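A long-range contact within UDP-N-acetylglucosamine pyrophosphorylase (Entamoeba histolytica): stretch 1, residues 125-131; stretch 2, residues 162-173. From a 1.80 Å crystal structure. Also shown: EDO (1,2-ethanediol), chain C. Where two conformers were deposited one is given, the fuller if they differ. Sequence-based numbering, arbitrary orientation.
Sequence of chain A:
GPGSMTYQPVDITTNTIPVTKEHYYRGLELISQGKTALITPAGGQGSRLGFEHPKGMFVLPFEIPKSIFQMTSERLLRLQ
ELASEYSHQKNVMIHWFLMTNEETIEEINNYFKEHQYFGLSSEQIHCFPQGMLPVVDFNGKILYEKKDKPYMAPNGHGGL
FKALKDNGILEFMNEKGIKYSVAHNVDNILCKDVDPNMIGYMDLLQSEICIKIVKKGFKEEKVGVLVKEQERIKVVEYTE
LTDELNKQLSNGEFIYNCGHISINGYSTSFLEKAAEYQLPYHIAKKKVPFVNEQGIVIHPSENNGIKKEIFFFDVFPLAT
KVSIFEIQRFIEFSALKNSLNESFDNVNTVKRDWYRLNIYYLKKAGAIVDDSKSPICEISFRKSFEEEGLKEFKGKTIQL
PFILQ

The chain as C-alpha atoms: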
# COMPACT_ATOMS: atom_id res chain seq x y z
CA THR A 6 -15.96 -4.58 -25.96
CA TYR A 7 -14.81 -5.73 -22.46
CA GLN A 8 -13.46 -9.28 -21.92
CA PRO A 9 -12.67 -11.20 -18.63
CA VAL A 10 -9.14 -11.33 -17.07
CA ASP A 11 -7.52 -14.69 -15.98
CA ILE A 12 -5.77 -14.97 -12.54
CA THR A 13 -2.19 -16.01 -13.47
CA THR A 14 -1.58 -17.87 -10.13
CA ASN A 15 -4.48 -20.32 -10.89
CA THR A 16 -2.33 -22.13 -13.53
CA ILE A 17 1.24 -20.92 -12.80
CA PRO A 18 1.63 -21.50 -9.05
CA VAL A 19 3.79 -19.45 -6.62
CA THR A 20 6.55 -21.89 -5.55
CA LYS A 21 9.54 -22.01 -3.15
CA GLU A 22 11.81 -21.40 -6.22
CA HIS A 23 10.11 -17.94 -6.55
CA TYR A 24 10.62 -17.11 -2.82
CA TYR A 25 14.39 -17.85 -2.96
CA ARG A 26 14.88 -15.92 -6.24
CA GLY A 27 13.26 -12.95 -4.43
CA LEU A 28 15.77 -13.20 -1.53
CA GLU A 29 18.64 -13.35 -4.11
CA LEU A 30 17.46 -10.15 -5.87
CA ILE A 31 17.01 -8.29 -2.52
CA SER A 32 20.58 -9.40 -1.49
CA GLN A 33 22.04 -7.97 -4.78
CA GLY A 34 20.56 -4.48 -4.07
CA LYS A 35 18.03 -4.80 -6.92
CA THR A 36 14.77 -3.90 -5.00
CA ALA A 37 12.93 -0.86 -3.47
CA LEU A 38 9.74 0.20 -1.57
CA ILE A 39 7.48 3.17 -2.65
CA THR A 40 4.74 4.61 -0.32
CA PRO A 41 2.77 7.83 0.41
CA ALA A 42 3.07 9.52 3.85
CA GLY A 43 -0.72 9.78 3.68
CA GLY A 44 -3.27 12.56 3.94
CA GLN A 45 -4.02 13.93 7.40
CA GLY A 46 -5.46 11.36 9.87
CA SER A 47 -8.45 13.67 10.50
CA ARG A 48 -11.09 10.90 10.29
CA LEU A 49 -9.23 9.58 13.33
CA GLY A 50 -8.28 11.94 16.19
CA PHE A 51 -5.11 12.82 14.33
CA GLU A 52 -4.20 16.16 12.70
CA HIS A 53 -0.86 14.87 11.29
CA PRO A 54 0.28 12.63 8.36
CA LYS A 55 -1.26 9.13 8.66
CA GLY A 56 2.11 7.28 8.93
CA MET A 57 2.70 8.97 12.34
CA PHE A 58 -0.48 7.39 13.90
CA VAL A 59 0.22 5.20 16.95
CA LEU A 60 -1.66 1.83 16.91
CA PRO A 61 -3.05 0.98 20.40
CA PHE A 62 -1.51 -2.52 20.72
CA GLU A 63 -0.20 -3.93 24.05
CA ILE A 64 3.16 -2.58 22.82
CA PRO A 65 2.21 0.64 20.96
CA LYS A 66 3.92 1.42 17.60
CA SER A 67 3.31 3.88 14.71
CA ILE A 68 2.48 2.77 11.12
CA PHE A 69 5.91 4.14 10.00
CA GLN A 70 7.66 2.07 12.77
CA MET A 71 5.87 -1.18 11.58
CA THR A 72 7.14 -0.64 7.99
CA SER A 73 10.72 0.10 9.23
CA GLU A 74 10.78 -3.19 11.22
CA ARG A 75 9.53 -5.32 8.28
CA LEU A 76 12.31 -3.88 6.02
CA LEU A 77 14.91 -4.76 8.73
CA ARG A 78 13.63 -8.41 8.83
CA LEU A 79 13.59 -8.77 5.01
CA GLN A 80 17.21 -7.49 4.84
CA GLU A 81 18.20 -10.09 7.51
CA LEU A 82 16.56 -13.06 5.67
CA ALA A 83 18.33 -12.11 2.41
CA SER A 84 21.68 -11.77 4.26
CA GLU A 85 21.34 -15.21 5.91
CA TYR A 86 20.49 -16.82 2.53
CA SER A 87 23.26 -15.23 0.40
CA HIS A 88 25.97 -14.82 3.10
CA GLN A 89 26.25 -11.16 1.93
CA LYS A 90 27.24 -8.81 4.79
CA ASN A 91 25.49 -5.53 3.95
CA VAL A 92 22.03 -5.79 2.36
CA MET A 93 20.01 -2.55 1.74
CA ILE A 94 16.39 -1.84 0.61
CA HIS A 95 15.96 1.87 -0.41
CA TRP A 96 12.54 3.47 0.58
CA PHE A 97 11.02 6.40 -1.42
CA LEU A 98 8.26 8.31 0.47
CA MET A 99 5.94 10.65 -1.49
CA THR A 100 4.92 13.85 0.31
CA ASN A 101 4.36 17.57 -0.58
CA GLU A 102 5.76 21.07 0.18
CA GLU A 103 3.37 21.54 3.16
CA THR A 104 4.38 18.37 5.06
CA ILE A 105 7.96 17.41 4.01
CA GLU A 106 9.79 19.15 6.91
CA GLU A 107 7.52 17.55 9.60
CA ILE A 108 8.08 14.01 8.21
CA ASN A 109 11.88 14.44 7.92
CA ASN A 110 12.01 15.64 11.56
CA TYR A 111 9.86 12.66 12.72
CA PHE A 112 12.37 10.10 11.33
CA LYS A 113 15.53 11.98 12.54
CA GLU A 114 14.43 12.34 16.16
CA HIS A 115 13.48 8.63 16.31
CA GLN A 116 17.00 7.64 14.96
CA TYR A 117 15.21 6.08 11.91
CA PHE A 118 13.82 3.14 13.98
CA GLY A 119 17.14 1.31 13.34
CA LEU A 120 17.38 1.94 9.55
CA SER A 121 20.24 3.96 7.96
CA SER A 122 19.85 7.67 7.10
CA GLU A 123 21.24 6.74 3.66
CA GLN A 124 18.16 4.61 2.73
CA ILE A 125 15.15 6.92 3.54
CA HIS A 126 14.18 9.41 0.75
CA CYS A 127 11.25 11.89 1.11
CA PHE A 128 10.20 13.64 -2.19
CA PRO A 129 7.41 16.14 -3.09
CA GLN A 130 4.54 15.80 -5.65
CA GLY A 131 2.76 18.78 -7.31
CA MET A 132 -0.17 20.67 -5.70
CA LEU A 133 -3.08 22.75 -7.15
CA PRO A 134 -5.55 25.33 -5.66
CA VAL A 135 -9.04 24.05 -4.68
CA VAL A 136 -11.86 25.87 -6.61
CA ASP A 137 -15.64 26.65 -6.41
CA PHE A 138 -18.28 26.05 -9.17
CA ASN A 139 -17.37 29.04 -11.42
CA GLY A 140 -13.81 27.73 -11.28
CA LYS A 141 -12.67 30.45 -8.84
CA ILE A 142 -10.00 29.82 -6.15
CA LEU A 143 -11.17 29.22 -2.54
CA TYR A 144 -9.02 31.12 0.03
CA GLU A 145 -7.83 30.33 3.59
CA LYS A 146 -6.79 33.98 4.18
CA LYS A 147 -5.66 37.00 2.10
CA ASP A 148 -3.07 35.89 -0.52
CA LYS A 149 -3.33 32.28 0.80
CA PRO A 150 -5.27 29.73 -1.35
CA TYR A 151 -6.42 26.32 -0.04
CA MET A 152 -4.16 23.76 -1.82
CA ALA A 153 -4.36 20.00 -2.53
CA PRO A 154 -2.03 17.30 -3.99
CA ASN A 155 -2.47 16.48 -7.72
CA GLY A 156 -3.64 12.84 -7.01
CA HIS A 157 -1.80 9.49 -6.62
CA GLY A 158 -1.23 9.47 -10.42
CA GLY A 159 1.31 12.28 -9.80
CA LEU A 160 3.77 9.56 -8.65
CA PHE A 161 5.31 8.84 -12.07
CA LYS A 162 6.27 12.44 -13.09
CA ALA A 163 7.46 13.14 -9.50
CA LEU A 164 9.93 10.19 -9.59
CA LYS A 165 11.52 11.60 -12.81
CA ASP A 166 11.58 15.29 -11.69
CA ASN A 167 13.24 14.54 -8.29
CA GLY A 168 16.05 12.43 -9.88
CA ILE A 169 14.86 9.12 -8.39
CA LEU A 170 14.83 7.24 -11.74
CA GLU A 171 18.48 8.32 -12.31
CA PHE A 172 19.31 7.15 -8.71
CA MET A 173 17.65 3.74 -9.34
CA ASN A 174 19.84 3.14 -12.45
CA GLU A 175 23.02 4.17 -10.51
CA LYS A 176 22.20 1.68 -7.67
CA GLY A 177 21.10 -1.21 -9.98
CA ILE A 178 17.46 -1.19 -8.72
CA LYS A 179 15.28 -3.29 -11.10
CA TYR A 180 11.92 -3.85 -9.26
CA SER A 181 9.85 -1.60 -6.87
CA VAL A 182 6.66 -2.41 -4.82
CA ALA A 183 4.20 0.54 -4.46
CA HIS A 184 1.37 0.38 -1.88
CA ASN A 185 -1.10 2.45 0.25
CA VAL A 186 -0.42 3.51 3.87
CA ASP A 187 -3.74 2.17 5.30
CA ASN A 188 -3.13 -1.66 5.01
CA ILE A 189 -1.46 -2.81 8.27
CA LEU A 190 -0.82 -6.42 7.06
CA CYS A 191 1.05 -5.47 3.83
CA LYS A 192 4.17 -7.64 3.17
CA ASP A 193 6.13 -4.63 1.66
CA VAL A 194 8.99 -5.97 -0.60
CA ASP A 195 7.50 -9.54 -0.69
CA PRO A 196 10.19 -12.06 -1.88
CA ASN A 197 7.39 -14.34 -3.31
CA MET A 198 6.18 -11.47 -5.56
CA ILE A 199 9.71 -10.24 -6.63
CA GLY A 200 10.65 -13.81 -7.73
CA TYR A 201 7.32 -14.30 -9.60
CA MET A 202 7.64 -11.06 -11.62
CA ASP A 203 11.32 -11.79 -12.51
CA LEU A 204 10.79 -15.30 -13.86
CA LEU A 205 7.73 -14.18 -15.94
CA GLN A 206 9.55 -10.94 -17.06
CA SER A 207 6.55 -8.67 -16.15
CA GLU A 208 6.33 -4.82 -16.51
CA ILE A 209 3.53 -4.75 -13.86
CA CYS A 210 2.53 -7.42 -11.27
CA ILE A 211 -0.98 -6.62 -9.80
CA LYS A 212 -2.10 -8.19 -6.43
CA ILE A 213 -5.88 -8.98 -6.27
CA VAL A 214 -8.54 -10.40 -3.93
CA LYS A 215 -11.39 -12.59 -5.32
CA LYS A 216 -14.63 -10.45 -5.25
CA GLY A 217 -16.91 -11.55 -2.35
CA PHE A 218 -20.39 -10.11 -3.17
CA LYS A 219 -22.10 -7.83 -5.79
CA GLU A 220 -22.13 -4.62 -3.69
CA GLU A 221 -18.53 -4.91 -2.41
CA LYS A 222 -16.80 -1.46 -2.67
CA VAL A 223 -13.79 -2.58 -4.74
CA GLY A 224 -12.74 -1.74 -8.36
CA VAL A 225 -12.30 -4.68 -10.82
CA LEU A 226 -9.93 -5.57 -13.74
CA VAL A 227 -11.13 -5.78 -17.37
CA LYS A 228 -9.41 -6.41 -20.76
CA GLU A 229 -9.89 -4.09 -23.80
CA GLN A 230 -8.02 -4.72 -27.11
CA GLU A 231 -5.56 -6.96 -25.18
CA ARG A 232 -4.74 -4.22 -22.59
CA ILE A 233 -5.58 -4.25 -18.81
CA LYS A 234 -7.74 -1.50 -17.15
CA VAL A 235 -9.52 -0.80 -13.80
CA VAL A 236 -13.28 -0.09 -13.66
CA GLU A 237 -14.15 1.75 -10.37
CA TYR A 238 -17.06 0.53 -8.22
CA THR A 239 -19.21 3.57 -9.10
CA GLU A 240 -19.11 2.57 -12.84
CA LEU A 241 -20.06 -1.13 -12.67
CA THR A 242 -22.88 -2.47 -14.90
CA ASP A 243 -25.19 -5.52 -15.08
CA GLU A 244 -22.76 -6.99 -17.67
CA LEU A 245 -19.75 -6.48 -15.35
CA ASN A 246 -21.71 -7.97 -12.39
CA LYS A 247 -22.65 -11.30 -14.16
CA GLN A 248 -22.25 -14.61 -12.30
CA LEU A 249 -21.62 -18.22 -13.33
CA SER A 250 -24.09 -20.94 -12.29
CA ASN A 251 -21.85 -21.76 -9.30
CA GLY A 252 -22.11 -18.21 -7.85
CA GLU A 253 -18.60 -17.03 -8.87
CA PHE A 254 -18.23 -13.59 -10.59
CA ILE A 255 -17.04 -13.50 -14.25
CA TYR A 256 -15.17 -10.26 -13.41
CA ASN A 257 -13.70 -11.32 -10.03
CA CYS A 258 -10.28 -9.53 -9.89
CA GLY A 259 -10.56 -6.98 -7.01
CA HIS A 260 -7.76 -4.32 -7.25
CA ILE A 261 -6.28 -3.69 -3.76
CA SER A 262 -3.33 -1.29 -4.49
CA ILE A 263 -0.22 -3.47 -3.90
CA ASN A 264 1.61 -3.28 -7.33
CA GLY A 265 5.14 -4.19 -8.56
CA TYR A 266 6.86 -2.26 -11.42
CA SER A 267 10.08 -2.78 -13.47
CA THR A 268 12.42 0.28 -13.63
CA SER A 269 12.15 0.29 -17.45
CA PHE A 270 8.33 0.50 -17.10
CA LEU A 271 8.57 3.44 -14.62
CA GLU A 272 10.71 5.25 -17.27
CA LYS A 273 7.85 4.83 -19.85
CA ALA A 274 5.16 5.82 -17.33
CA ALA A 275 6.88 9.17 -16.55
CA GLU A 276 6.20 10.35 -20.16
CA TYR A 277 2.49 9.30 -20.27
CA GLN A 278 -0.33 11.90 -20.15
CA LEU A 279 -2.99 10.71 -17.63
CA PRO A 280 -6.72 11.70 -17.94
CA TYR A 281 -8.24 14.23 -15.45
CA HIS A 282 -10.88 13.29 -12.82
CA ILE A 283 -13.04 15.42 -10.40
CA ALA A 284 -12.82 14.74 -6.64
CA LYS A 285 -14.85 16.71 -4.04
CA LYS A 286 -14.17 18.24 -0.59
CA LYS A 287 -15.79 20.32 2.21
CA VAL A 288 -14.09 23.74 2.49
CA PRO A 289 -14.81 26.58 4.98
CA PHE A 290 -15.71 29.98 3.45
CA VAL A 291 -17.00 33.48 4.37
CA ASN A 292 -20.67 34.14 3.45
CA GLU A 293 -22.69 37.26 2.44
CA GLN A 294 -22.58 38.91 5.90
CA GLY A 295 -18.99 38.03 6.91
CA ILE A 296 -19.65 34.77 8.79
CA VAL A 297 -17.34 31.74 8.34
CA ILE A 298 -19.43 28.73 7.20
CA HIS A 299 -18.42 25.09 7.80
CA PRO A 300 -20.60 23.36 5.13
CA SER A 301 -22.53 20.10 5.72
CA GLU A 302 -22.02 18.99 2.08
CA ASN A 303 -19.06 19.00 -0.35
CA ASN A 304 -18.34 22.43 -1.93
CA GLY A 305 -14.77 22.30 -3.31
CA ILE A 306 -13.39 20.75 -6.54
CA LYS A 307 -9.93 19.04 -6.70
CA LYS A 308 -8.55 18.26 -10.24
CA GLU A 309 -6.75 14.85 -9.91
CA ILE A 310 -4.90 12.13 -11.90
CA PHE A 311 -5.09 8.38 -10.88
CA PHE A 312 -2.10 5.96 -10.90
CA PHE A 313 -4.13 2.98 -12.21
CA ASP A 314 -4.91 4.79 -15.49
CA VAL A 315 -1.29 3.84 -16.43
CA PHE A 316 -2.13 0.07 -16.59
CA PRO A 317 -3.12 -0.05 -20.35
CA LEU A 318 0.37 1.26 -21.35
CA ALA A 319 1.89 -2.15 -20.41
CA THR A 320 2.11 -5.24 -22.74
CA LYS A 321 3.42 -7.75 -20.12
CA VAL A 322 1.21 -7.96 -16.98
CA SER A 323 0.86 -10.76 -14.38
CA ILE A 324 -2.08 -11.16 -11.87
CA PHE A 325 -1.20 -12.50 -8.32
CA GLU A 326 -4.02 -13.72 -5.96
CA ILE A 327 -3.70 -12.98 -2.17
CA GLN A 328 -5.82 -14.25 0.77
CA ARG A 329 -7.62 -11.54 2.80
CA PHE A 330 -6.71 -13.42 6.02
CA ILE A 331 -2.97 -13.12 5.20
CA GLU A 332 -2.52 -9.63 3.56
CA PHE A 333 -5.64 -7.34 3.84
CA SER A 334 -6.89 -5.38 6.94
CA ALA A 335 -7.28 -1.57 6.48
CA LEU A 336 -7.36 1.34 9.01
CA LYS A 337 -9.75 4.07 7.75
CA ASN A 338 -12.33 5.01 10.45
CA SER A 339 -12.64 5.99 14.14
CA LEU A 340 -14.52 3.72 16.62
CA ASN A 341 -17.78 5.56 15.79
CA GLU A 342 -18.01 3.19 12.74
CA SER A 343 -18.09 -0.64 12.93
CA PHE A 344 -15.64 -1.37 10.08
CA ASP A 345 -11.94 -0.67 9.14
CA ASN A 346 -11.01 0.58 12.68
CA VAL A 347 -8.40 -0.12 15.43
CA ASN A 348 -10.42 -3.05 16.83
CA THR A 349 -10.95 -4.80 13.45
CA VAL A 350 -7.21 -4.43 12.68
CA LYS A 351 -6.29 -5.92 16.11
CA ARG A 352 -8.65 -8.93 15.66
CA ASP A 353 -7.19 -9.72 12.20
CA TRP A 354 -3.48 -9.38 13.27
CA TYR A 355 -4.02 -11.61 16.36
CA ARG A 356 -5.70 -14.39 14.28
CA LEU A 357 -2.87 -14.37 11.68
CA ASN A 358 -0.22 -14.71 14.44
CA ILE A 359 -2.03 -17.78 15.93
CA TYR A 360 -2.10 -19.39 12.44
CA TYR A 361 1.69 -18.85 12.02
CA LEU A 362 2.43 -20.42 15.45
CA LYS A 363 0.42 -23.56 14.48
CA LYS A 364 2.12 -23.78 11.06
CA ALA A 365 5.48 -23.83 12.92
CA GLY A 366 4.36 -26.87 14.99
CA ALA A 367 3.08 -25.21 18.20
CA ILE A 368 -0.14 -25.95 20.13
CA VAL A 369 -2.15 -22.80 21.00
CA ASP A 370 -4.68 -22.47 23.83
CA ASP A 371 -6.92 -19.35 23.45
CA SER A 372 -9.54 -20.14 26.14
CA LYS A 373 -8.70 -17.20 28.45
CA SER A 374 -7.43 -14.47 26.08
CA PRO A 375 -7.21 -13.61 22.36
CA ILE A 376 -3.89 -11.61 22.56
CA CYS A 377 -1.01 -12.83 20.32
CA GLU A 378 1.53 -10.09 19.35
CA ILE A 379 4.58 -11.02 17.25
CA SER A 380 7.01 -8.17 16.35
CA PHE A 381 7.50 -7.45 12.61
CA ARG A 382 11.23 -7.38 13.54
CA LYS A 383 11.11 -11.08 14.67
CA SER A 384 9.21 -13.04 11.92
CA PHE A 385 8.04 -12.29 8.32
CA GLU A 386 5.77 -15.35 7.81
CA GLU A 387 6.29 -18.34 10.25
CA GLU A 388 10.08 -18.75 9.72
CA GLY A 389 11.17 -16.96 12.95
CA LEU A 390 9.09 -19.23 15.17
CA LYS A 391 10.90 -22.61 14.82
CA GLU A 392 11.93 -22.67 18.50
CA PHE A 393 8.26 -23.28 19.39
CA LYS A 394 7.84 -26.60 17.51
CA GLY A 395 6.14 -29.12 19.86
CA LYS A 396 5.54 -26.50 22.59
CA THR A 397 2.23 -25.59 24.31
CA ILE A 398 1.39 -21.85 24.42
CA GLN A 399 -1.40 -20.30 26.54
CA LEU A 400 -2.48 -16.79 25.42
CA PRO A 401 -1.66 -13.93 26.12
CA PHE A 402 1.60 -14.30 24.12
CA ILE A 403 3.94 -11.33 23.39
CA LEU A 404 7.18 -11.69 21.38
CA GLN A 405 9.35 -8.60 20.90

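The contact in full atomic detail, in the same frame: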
# COMPACT_ATOMS: atom_id res chain seq x y z
N ILE A 125 16.48 6.28 3.44
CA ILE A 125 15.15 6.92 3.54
C ILE A 125 15.15 8.17 2.66
O ILE A 125 16.00 9.03 2.86
CB ILE A 125 14.88 7.37 5.00
CG1 ILE A 125 14.85 6.17 5.94
CG2 ILE A 125 13.57 8.18 5.11
CD1 ILE A 125 13.61 5.35 5.82
N HIS A 126 14.20 8.28 1.71
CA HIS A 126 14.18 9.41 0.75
C HIS A 126 12.78 10.04 0.57
O HIS A 126 11.97 9.55 -0.24
CB HIS A 126 14.71 8.96 -0.63
CG HIS A 126 15.97 8.13 -0.57
ND1 HIS A 126 17.23 8.69 -0.61
CD2 HIS A 126 16.15 6.79 -0.50
CE1 HIS A 126 18.14 7.73 -0.54
NE2 HIS A 126 17.51 6.56 -0.48
N CYS A 127 12.52 11.15 1.27
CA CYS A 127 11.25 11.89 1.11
C CYS A 127 11.32 12.81 -0.12
O CYS A 127 12.34 13.52 -0.32
CB CYS A 127 10.92 12.72 2.39
SG CYS A 127 10.57 11.78 3.91
N PHE A 128 10.28 12.78 -0.96
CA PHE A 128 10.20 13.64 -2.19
C PHE A 128 8.80 14.27 -2.41
O PHE A 128 7.79 13.65 -2.11
CB PHE A 128 10.65 12.88 -3.44
CG PHE A 128 9.72 11.74 -3.86
CD1 PHE A 128 9.72 10.50 -3.17
CD2 PHE A 128 8.86 11.90 -4.95
CE1 PHE A 128 8.85 9.45 -3.56
CE2 PHE A 128 8.00 10.86 -5.36
CZ PHE A 128 8.00 9.63 -4.66
N PRO A 129 8.74 15.52 -2.95
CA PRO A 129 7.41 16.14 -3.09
C PRO A 129 6.72 15.91 -4.44
O PRO A 129 7.39 15.85 -5.48
CB PRO A 129 7.70 17.64 -2.89
CG PRO A 129 9.13 17.82 -3.42
CD PRO A 129 9.84 16.51 -3.07
N GLN A 130 5.39 15.77 -4.42
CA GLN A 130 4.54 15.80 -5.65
C GLN A 130 3.95 17.21 -5.83
O GLN A 130 3.97 18.03 -4.90
CB GLN A 130 3.43 14.73 -5.60
CG GLN A 130 2.34 14.99 -4.52
CD GLN A 130 1.23 13.93 -4.43
OE1 GLN A 130 0.98 13.35 -3.35
NE2 GLN A 130 0.52 13.71 -5.54
N GLY A 131 3.43 17.49 -7.03
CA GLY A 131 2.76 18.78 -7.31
C GLY A 131 1.46 19.00 -6.54
O GLY A 131 0.81 18.03 -6.14
N LYS A 162 5.54 11.21 -12.76
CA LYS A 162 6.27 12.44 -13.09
C LYS A 162 7.18 12.90 -11.93
O LYS A 162 8.32 13.35 -12.15
CB LYS A 162 5.30 13.56 -13.52
CG LYS A 162 5.96 14.87 -13.96
CD LYS A 162 6.84 14.69 -15.19
CE LYS A 162 7.26 16.04 -15.76
NZ LYS A 162 8.48 15.95 -16.61
N ALA A 163 6.67 12.78 -10.70
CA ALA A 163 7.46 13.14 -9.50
C ALA A 163 8.75 12.33 -9.31
O ALA A 163 9.78 12.89 -8.89
CB ALA A 163 6.59 13.08 -8.23
N LEU A 164 8.70 11.03 -9.62
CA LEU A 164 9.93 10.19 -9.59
C LEU A 164 11.00 10.71 -10.59
O LEU A 164 12.19 10.77 -10.25
CB LEU A 164 9.62 8.70 -9.85
CG LEU A 164 8.79 7.92 -8.82
CD1 LEU A 164 8.43 6.55 -9.39
CD2 LEU A 164 9.50 7.73 -7.45
N LYS A 165 10.58 11.06 -11.81
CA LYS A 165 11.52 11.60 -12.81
C LYS A 165 12.10 12.97 -12.39
O LYS A 165 13.34 13.15 -12.39
CB LYS A 165 10.87 11.69 -14.20
CG LYS A 165 11.84 12.19 -15.29
CD LYS A 165 11.18 12.34 -16.66
CE LYS A 165 12.10 13.13 -17.61
NZ LYS A 165 11.36 13.68 -18.78
N ASP A 166 11.22 13.90 -12.02
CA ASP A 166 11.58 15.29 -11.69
C ASP A 166 12.52 15.44 -10.48
O ASP A 166 13.34 16.37 -10.44
CB ASP A 166 10.31 16.14 -11.48
CG ASP A 166 9.55 16.42 -12.78
OD1 ASP A 166 10.05 16.14 -13.88
OD2 ASP A 166 8.41 16.94 -12.67
N ASN A 167 12.41 14.52 -9.51
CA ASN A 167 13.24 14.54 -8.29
C ASN A 167 14.55 13.70 -8.39
O ASN A 167 15.26 13.51 -7.39
CB ASN A 167 12.39 14.09 -7.08
CG ASN A 167 11.42 15.17 -6.62
OD1 ASN A 167 11.81 16.12 -5.92
ND2 ASN A 167 10.14 15.04 -7.01
N GLY A 168 14.83 13.20 -9.60
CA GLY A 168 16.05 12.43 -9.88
C GLY A 168 16.09 10.98 -9.39
O GLY A 168 17.17 10.35 -9.36
N ILE A 169 14.94 10.47 -8.97
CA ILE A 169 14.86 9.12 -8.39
C ILE A 169 15.05 8.02 -9.45
O ILE A 169 15.66 6.97 -9.15
CB ILE A 169 13.56 8.95 -7.54
CG1 ILE A 169 13.66 9.84 -6.28
CG2 ILE A 169 13.31 7.44 -7.17
CD1 ILE A 169 12.33 9.98 -5.52
N LEU A 170 14.56 8.23 -10.67
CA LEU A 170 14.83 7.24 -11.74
C LEU A 170 16.33 7.15 -12.08
O LEU A 170 16.86 6.04 -12.28
CB LEU A 170 13.95 7.47 -12.99
CG LEU A 170 12.42 7.54 -12.80
CD1 LEU A 170 11.70 7.68 -14.14
CD2 LEU A 170 11.88 6.31 -12.05
N GLU A 171 17.01 8.30 -12.12
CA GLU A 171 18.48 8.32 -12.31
C GLU A 171 19.20 7.57 -11.16
O GLU A 171 20.11 6.79 -11.42
CB GLU A 171 19.01 9.76 -12.44
CG GLU A 171 18.73 10.37 -13.82
CD GLU A 171 19.40 11.73 -14.05
OE1 GLU A 171 20.27 12.13 -13.25
OE2 GLU A 171 19.05 12.39 -15.04
N PHE A 172 18.76 7.82 -9.92
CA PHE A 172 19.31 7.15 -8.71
C PHE A 172 19.09 5.62 -8.76
O PHE A 172 20.02 4.84 -8.44
CB PHE A 172 18.68 7.76 -7.44
CG PHE A 172 19.21 7.20 -6.13
CD1 PHE A 172 20.41 7.67 -5.59
CD2 PHE A 172 18.47 6.26 -5.40
CE1 PHE A 172 20.89 7.17 -4.36
CE2 PHE A 172 18.94 5.75 -4.17
CZ PHE A 172 20.15 6.21 -3.64
N MET A 173 17.89 5.18 -9.16
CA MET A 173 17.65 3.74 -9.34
C MET A 173 18.64 3.06 -10.32
O MET A 173 19.18 1.98 -10.02
CB MET A 173 16.19 3.44 -9.75
CG MET A 173 15.14 3.70 -8.65
SD MET A 173 13.45 3.56 -9.36
CE MET A 173 12.42 3.57 -7.87
C1 EDO C . -2.81 12.81 -3.89
O1 EDO C . -1.71 11.89 -3.73
C2 EDO C . -3.94 12.57 -2.88
O2 EDO C . -4.83 11.54 -3.36

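The contact between the strand that carries H126 and F128 and the two helices that meet in residues 162–173 is centred on F128, the residue that covers the most surface. Its side chain, in the p rotamer, points toward the second stretch, and its buried ring is lined by residues from both helices. I169, from the second, places its CD1 methyl over one face of the ring, 3.8 Å from the centroid of the F128 ring and 22° off the ring normal, a CH-pi contact. A163 meets the ring at its edge, with its CB 3.9 Å from CE2 of F128. L164 starts from a CA-to-CB bond directed away, yet its end comes back nearer, bringing CD2 to 3.7 Å from CZ of F128. The small A163 side chain suits the close approach of the backbones here, where the CA atoms of Q130 and A163 are 5.5 Å apart.

N167 supplies the polar part of the contact. It is the first residue to leave helical geometry after the first helix, and its amide group serves both stretches: ND2 donates to O of A163 at 2.9 Å and, across the contact, to O of P129 at 3.2 Å. The same ND2 lies near the plane of the F128 ring, 4.0 Å from its CD2. P129 also packs against this side chain, its CD 3.5 Å from OD1 of N167. G168 then turns the chain with a positive phi, which favours glycine, and occupies the N-cap position of the next helix.

Two residues along the strand from F128, H126 likewise points toward the second stretch and meets F172. Their rings form an oblique aromatic pair, with centroids 5.2 Å apart and planes at 59°; CE1 of H126 approaches CZ of F172 to 4.0 Å. Between H126 and F128, the CA-to-CB bond of C127 points away, in keeping with the alternation of a strand.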